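Local coordinates for protein beta-1,4-mannanase (Aplysia kurodai, PDB 3VUP) that is a beta-1,4-mannanase of sea hare digestive fluid that probably hydrolyses internal beta-1,4-mannosidic linkages of mannan, at residues 153-157 with 215-221; 174-178 with 243-248. All blocks are in the same frame, centred on the assembly; numbering follows the deposited sequence.

Contact 1. Residues 153-157 with 215-221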
ATOM      1  N   ALA A 153      -4.971   8.359  13.576  1.00  8.47           N
ATOM      2  CA  ALA A 153      -3.975   7.302  13.381  1.00  8.11           C
ATOM      3  C   ALA A 153      -4.035   6.651  12.003  1.00  7.80           C
ATOM      4  O   ALA A 153      -3.248   5.748  11.715  1.00  8.35           O
ATOM      5  CB  ALA A 153      -4.059   6.245  14.480  1.00  8.52           C
ATOM      6  N   LEU A 154      -4.950   7.109  11.154  1.00  7.63           N
ATOM      7  CA  LEU A 154      -4.992   6.634   9.777  1.00  7.98           C
ATOM      8  C   LEU A 154      -3.974   7.412   8.950  1.00  7.13           C
ATOM      9  O   LEU A 154      -4.109   8.621   8.761  1.00  8.70           O
ATOM     10  CB  LEU A 154      -6.389   6.812   9.188  1.00  9.41           C
ATOM     11  CG  LEU A 154      -6.513   6.497   7.702  1.00 10.05           C
ATOM     12  CD1 LEU A 154      -6.348   5.009   7.457  1.00 10.34           C
ATOM     13  CD2 LEU A 154      -7.856   6.983   7.190  1.00 11.32           C
ATOM     14  N   GLY A 155      -2.937   6.727   8.480  1.00  6.06           N
ATOM     15  CA  GLY A 155      -1.947   7.352   7.618  1.00  6.37           C
ATOM     16  C   GLY A 155      -2.430   7.469   6.184  1.00  6.19           C
ATOM     17  O   GLY A 155      -2.285   8.512   5.543  1.00  6.39           O
ATOM     18  N   GLY A 156      -3.014   6.392   5.673  1.00  6.20           N
ATOM     19  CA  GLY A 156      -3.540   6.399   4.324  1.00  6.37           C
ATOM     20  C   GLY A 156      -3.967   5.009   3.923  1.00  6.26           C
ATOM     21  O   GLY A 156      -3.594   4.018   4.556  1.00  7.31           O
ATOM     22  N   TRP A 157      -4.759   4.946   2.866  1.00  5.54           N
ATOM     23  CA  TRP A 157      -5.289   3.693   2.350  1.00  5.85           C
ATOM     24  C   TRP A 157      -4.458   3.244   1.156  1.00  5.17           C
ATOM     25  O   TRP A 157      -4.301   3.993   0.199  1.00  6.12           O
ATOM     26  CB  TRP A 157      -6.739   3.875   1.892  1.00  5.80           C
ATOM     27  CG  TRP A 157      -7.699   4.205   2.997  1.00  6.62           C
ATOM     28  CD1 TRP A 157      -8.182   5.444   3.327  1.00  7.60           C
ATOM     29  CD2 TRP A 157      -8.305   3.283   3.916  1.00  6.48           C
ATOM     30  NE1 TRP A 157      -9.047   5.346   4.388  1.00  8.06           N
ATOM     31  CE2 TRP A 157      -9.140   4.035   4.770  1.00  7.40           C
ATOM     32  CE3 TRP A 157      -8.227   1.895   4.100  1.00  6.87           C
ATOM     33  CZ2 TRP A 157      -9.891   3.448   5.796  1.00  7.85           C
ATOM     34  CZ3 TRP A 157      -8.967   1.312   5.125  1.00  8.25           C
ATOM     35  CH2 TRP A 157      -9.791   2.090   5.957  1.00  8.21           C
ATOM     36  N   ASP A 215     -14.240  10.406   2.866  1.00  5.98           N
ATOM     37  CA  ASP A 215     -13.336  11.056   3.809  1.00  6.43           C
ATOM     38  C   ASP A 215     -12.367  11.902   2.992  1.00  6.40           C
ATOM     39  O   ASP A 215     -11.285  11.437   2.617  1.00  6.31           O
ATOM     40  CB  ASP A 215     -12.567  10.026   4.637  1.00  6.80           C
ATOM     41  CG  ASP A 215     -11.667  10.667   5.685  1.00  6.97           C
ATOM     42  OD1 ASP A 215     -11.609  11.920   5.757  1.00  7.53           O
ATOM     43  OD2 ASP A 215     -11.004   9.917   6.440  1.00  7.49           O
ATOM     44  N   PRO A 216     -12.769  13.146   2.682  1.00  6.79           N
ATOM     45  CA  PRO A 216     -11.976  13.964   1.762  1.00  7.12           C
ATOM     46  C   PRO A 216     -10.554  14.249   2.225  1.00  7.07           C
ATOM     47  O   PRO A 216      -9.710  14.545   1.385  1.00  7.76           O
ATOM     48  CB  PRO A 216     -12.772  15.262   1.672  1.00  9.28           C
ATOM     49  CG  PRO A 216     -14.145  14.909   2.048  1.00 10.51           C
ATOM     50  CD  PRO A 216     -14.060  13.773   3.013  1.00  8.12           C
ATOM     51  N   GLY A 217     -10.294  14.153   3.523  1.00  6.85           N
ATOM     52  CA  GLY A 217      -8.955  14.348   4.046  1.00  7.22           C
ATOM     53  C   GLY A 217      -8.072  13.116   4.114  1.00  6.76           C
ATOM     54  O   GLY A 217      -6.933  13.212   4.574  1.00  7.58           O
ATOM     55  N   ALA A 218      -8.572  11.971   3.660  1.00  5.96           N
ATOM     56  CA  ALA A 218      -7.764  10.756   3.632  1.00  6.59           C
ATOM     57  C   ALA A 218      -6.791  10.750   2.462  1.00  6.34           C
ATOM     58  O   ALA A 218      -7.063  11.322   1.405  1.00  6.97           O
ATOM     59  CB  ALA A 218      -8.661   9.524   3.577  1.00  8.00           C
ATOM     60  N   LEU A 219      -5.664  10.077   2.656  1.00  5.34           N
ATOM     61  CA  LEU A 219      -4.685   9.887   1.598  1.00  5.52           C
ATOM     62  C   LEU A 219      -4.794   8.487   1.024  1.00  5.28           C
ATOM     63  O   LEU A 219      -5.139   7.538   1.740  1.00  5.86           O
ATOM     64  CB  LEU A 219      -3.269  10.114   2.127  1.00  5.77           C
ATOM     65  CG  LEU A 219      -3.006  11.465   2.806  1.00  6.40           C
ATOM     66  CD1 LEU A 219      -1.569  11.534   3.315  1.00  7.77           C
ATOM     67  CD2 LEU A 219      -3.302  12.619   1.862  1.00  7.89           C
ATOM     68  N   VAL A 220      -4.469   8.362  -0.261  1.00  4.93           N
ATOM     69  CA  VAL A 220      -4.578   7.091  -0.962  1.00  4.67           C
ATOM     70  C   VAL A 220      -3.290   6.806  -1.737  1.00  4.33           C
ATOM     71  O   VAL A 220      -2.706   7.704  -2.377  1.00  5.04           O
ATOM     72  CB  VAL A 220      -5.800   7.079  -1.924  1.00  4.80           C
ATOM     73  CG1 VAL A 220      -5.951   5.710  -2.583  1.00  5.68           C
ATOM     74  CG2 VAL A 220      -7.065   7.431  -1.163  1.00  5.73           C
ATOM     75  N   THR A 221      -2.858   5.548  -1.673  1.00  4.50           N
ATOM     76  CA  THR A 221      -1.683   5.085  -2.400  1.00  4.94           C
ATOM     77  C   THR A 221      -1.958   3.670  -2.937  1.00  4.10           C
ATOM     78  O   THR A 221      -3.068   3.145  -2.806  1.00  4.64           O
ATOM     79  CB  THR A 221      -0.427   5.103  -1.487  1.00  5.17           C
ATOM     80  OG1 THR A 221       0.758   4.878  -2.261  1.00  5.12           O
ATOM     81  CG2 THR A 221      -0.523   4.049  -0.404  1.00  5.64           C
TER
HETATM   82  O   HOH W   1      -4.980   9.395   5.337  1.00  8.35           O
HETATM   83  O   HOH W   2     -11.061   7.061   6.088  1.00 10.36           O
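In the TIM barrel of this enzyme the fourth strand, 157-161, and the fifth, 220-224, start side by side. Asp215, just past the end of helix 197-214, opens a type I beta turn closed by Ala218 N to Asp215 O at 3.0 Å. Its OD1 forms a salt bridge with Arg1, while Asp215 OD2 accepts a hydrogen bond from Gly150 N and another from a water (2.9 Å) that also accepts from Trp157 NE1 (3.1 Å). Ala218 follows, its CB 4.1 Å from Trp157 CD1 at the edge of the indole, a ring that also touches Ile211 and, on helix 130-147, Ile144 and Val145. At Leu219 the backbone comes alongside its neighbour: Leu219 O accepts from Trp157 N at 2.9 Å, and a second water joins Leu219 N to Gly155 O, the latter bond weak. Gly156 CA lies 3.2 Å from Leu219 O, and a CB on this glycine would point toward the other segment and crowd that oxygen, so the absence of a side chain suits the close approach. Val220 pairs with Trp157 in a parallel bridge, CA to CA 4.8 Å, both side chains on one face of the sheet toward helix 197-214, and Val220 CA makes a CA-H...O contact with Trp157 O at 3.3 Å. Thr221 completes the ladder, its N donating to that same Trp157 O at 2.8 Å.

Contact 2. Residues 174-178 with 243-248; sequences AEKCY and HCLRLA. With SO4 (sulfate ion), chain I.
A disulfide between a loop and a helix illustrates how one covalent bond can fix an irregular segment on a regular one. Residues 243-248 are helical, with Leu247 N bonded to His243 O (2.9 Å). In the loop 174-178, Glu175 is extended (phi/psi -94/120), whereas Lys176 and Cys177 have helix-like angles (-52/-40 and -59/-23); Glu175 O accepts from Tyr178 N and Glu175 OE2 from Cys177 N, both at 2.9 Å. Cys177, which has the most surface covered by the helix, faces Cys244 with their CA atoms 5.4 Å apart; both side chains take the m rotamer, and Cys177 SG and Cys244 SG join at 2.0 Å with chi3 of -77°. Tyr178, chi1 m, starts sideways, but its ring end comes nearer the helix, with Tyr178 OH 3.7 Å from Leu247 CG and 3.5 Å from Ala248 CA. Leu247, in the tp rotamer, points toward the loop: its CD2 approaches Glu175 CD at 3.4 Å, and Cys177 SG and Tyr178 CZ at 4.2 Å each. Two waters link the Glu175 carboxylate to His243 NE2, the longer water-to-histidine bond being weak. His243 ND1 donates to sulfate O3 (2.8 Å) and Arg246 NH1 to sulfate O2 (3.0 Å). No direct hydrogen bond joins the segments; a disulfide needs oxidising conditions to form, consistent with a secreted protein of the digestive fluid.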
ATOM      1  N   ALA A 174      -3.005   1.107 -28.058  1.00  6.75           N
ATOM      2  CA  ALA A 174      -2.930   2.433 -28.658  1.00  7.60           C
ATOM      3  C   ALA A 174      -2.824   3.535 -27.612  1.00  7.14           C
ATOM      4  O   ALA A 174      -2.267   4.603 -27.875  1.00  8.22           O
ATOM      5  CB  ALA A 174      -4.142   2.674 -29.533  1.00  8.95           C
ATOM      6  N   GLU A 175      -3.400   3.284 -26.442  1.00  5.91           N
ATOM      7  CA  GLU A 175      -3.369   4.229 -25.340  1.00  6.76           C
ATOM      8  C   GLU A 175      -2.186   3.906 -24.428  1.00  6.00           C
ATOM      9  O   GLU A 175      -2.092   2.809 -23.876  1.00  6.01           O
ATOM     10  CB  GLU A 175      -4.692   4.181 -24.574  1.00  7.14           C
ATOM     11  CG  GLU A 175      -4.681   4.871 -23.215  1.00  7.21           C
ATOM     12  CD  GLU A 175      -4.232   6.319 -23.269  1.00  7.24           C
ATOM     13  OE1 GLU A 175      -4.841   7.115 -24.022  1.00  8.43           O
ATOM     14  OE2 GLU A 175      -3.273   6.661 -22.540  1.00  7.68           O
ATOM     15  N   LYS A 176      -1.287   4.877 -24.281  1.00  5.92           N
ATOM     16  CA  LYS A 176      -0.081   4.718 -23.475  1.00  6.16           C
ATOM     17  C   LYS A 176      -0.390   4.225 -22.063  1.00  5.76           C
ATOM     18  O   LYS A 176       0.330   3.379 -21.529  1.00  6.21           O
ATOM     19  CB  LYS A 176       0.683   6.045 -23.428  1.00  7.46           C
ATOM     20  CG  LYS A 176       1.906   6.054 -22.522  1.00  8.46           C
ATOM     21  CD  LYS A 176       2.650   7.390 -22.603  1.00  9.22           C
ATOM     22  CE  LYS A 176       3.767   7.475 -21.569  1.00 10.29           C
ATOM     23  NZ  LYS A 176       3.269   7.803 -20.200  1.00 10.09           N
ATOM     24  N   CYS A 177      -1.461   4.731 -21.455  1.00  5.62           N
ATOM     25  CA  CYS A 177      -1.806   4.308 -20.102  1.00  5.64           C
ATOM     26  C   CYS A 177      -2.049   2.811 -19.969  1.00  5.17           C
ATOM     27  O   CYS A 177      -1.959   2.277 -18.859  1.00  5.72           O
ATOM     28  CB  CYS A 177      -3.055   5.037 -19.605  1.00  6.57           C
ATOM     29  SG  CYS A 177      -2.848   6.795 -19.360  1.00  6.58           S
ATOM     30  N   TYR A 178      -2.385   2.148 -21.076  1.00  4.95           N
ATOM     31  CA  TYR A 178      -2.726   0.726 -21.026  1.00  5.87           C
ATOM     32  C   TYR A 178      -1.643  -0.186 -21.609  1.00  5.62           C
ATOM     33  O   TYR A 178      -1.692  -1.400 -21.427  1.00  7.91           O
ATOM     34  CB  TYR A 178      -4.050   0.459 -21.760  1.00  6.88           C
ATOM     35  CG  TYR A 178      -5.211   1.358 -21.359  1.00  6.54           C
ATOM     36  CD1 TYR A 178      -5.306   1.904 -20.081  1.00  6.85           C
ATOM     37  CD2 TYR A 178      -6.218   1.661 -22.268  1.00  6.56           C
ATOM     38  CE1 TYR A 178      -6.364   2.731 -19.727  1.00  7.46           C
ATOM     39  CE2 TYR A 178      -7.282   2.479 -21.923  1.00  7.13           C
ATOM     40  CZ  TYR A 178      -7.351   3.013 -20.649  1.00  7.30           C
ATOM     41  OH  TYR A 178      -8.401   3.836 -20.291  1.00  8.33           O
ATOM     42  N   HIS A 243      -3.685  11.326 -14.725  1.00  6.26           N
ATOM     43  CA  HIS A 243      -4.275  11.254 -16.050  1.00  6.76           C
ATOM     44  C   HIS A 243      -4.756   9.842 -16.387  1.00  6.08           C
ATOM     45  O   HIS A 243      -5.857   9.660 -16.913  1.00  6.54           O
ATOM     46  CB  HIS A 243      -3.260  11.721 -17.086  1.00  7.58           C
ATOM     47  CG  HIS A 243      -3.683  11.457 -18.493  1.00  9.30           C
ATOM     48  ND1 HIS A 243      -4.654  12.201 -19.127  1.00 11.55           N
ATOM     49  CD2 HIS A 243      -3.284  10.519 -19.382  1.00 11.03           C
ATOM     50  CE1 HIS A 243      -4.827  11.738 -20.350  1.00 11.98           C
ATOM     51  NE2 HIS A 243      -4.010  10.718 -20.531  1.00 11.64           N
ATOM     52  N   CYS A 244      -3.929   8.838 -16.114  1.00  5.75           N
ATOM     53  CA  CYS A 244      -4.288   7.467 -16.465  1.00  5.76           C
ATOM     54  C   CYS A 244      -5.452   6.936 -15.652  1.00  5.43           C
ATOM     55  O   CYS A 244      -6.335   6.264 -16.190  1.00  5.55           O
ATOM     56  CB  CYS A 244      -3.077   6.542 -16.338  1.00  6.35           C
ATOM     57  SG  CYS A 244      -1.814   6.868 -17.603  1.00  6.75           S
ATOM     58  N   LEU A 245      -5.468   7.231 -14.358  1.00  5.42           N
ATOM     59  CA  LEU A 245      -6.563   6.772 -13.515  1.00  5.63           C
ATOM     60  C   LEU A 245      -7.882   7.423 -13.937  1.00  5.48           C
ATOM     61  O   LEU A 245      -8.906   6.746 -14.075  1.00  5.52           O
ATOM     62  CB  LEU A 245      -6.261   7.059 -12.049  1.00  6.08           C
ATOM     63  CG  LEU A 245      -5.143   6.191 -11.471  1.00  7.01           C
ATOM     64  CD1 LEU A 245      -4.533   6.853 -10.252  1.00  7.32           C
ATOM     65  CD2 LEU A 245      -5.682   4.840 -11.098  1.00  8.04           C
ATOM     66  N   ARG A 246      -7.857   8.739 -14.147  1.00  5.95           N
ATOM     67  CA  ARG A 246      -9.055   9.459 -14.569  1.00  6.06           C
ATOM     68  C   ARG A 246      -9.516   9.014 -15.957  1.00  6.42           C
ATOM     69  O   ARG A 246     -10.718   8.933 -16.225  1.00  6.72           O
ATOM     70  CB  ARG A 246      -8.817  10.969 -14.545  1.00  6.85           C
ATOM     71  CG  ARG A 246      -8.644  11.541 -13.149  1.00  7.39           C
ATOM     72  CD  ARG A 246      -8.186  12.989 -13.197  1.00  8.11           C
ATOM     73  NE  ARG A 246      -8.110  13.547 -11.857  1.00  8.30           N
ATOM     74  CZ  ARG A 246      -7.273  14.507 -11.487  1.00  8.82           C
ATOM     75  NH1 ARG A 246      -6.422  15.034 -12.366  1.00  9.72           N
ATOM     76  NH2 ARG A 246      -7.291  14.941 -10.234  1.00  9.85           N
ATOM     77  N   LEU A 247      -8.571   8.725 -16.842  1.00  6.35           N
ATOM     78  CA  LEU A 247      -8.938   8.261 -18.176  1.00  7.07           C
ATOM     79  C   LEU A 247      -9.714   6.954 -18.082  1.00  6.63           C
ATOM     80  O   LEU A 247     -10.753   6.781 -18.713  1.00  7.15           O
ATOM     81  CB  LEU A 247      -7.693   8.062 -19.043  1.00  7.49           C
ATOM     82  CG  LEU A 247      -7.973   7.499 -20.437  1.00  8.71           C
ATOM     83  CD1 LEU A 247      -8.715   8.504 -21.292  1.00 10.18           C
ATOM     84  CD2 LEU A 247      -6.673   7.106 -21.095  1.00  9.77           C
ATOM     85  N   ALA A 248      -9.205   6.030 -17.280  1.00  6.25           N
ATOM     86  CA  ALA A 248      -9.778   4.689 -17.208  1.00  6.52           C
ATOM     87  C   ALA A 248     -11.125   4.650 -16.498  1.00  6.75           C
ATOM     88  O   ALA A 248     -12.015   3.895 -16.891  1.00  7.58           O
ATOM     89  CB  ALA A 248      -8.820   3.750 -16.518  1.00  7.61           C
TER
HETATM   90  S   SO4 I 407      -6.388  14.659 -16.455  1.00 19.89           S
HETATM   91  O1  SO4 I 407      -7.605  13.848 -16.493  1.00 20.35           O
HETATM   92  O2  SO4 I 407      -5.663  14.420 -15.207  1.00 17.87           O
HETATM   93  O3  SO4 I 407      -5.553  14.331 -17.605  1.00 20.93           O
HETATM   94  O4  SO4 I 407      -6.756  16.070 -16.511  1.00 21.37           O
HETATM   95  O   HOH W   3      -1.815   8.934 -22.012  1.00 10.50           O
HETATM   96  O   HOH W   4      -4.805   9.797 -23.159  1.00 11.82           O

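Overall arrangement
The two contacts meet the same barrel at different levels. Contact 1 lies where strands 157-161 and 220-224 begin, its centre about 11 Å from that of the chain; contact 2 lies past their C-terminal ends, about 21 Å from the chain centre, where the excursion after strand 157-161 is tied to helix 242-249, which follows strand 220-224. Their centres are about 24 Å apart, their nearest atoms about 8 Å. Along the sequence the segments alternate, so successive strand-to-helix units are joined twice, by backbone pairing and by a disulfide. In TIM-barrel enzymes the active site lies at the C-terminal strand ends, so contact 2 is on that side of the barrel and contact 1 at the other.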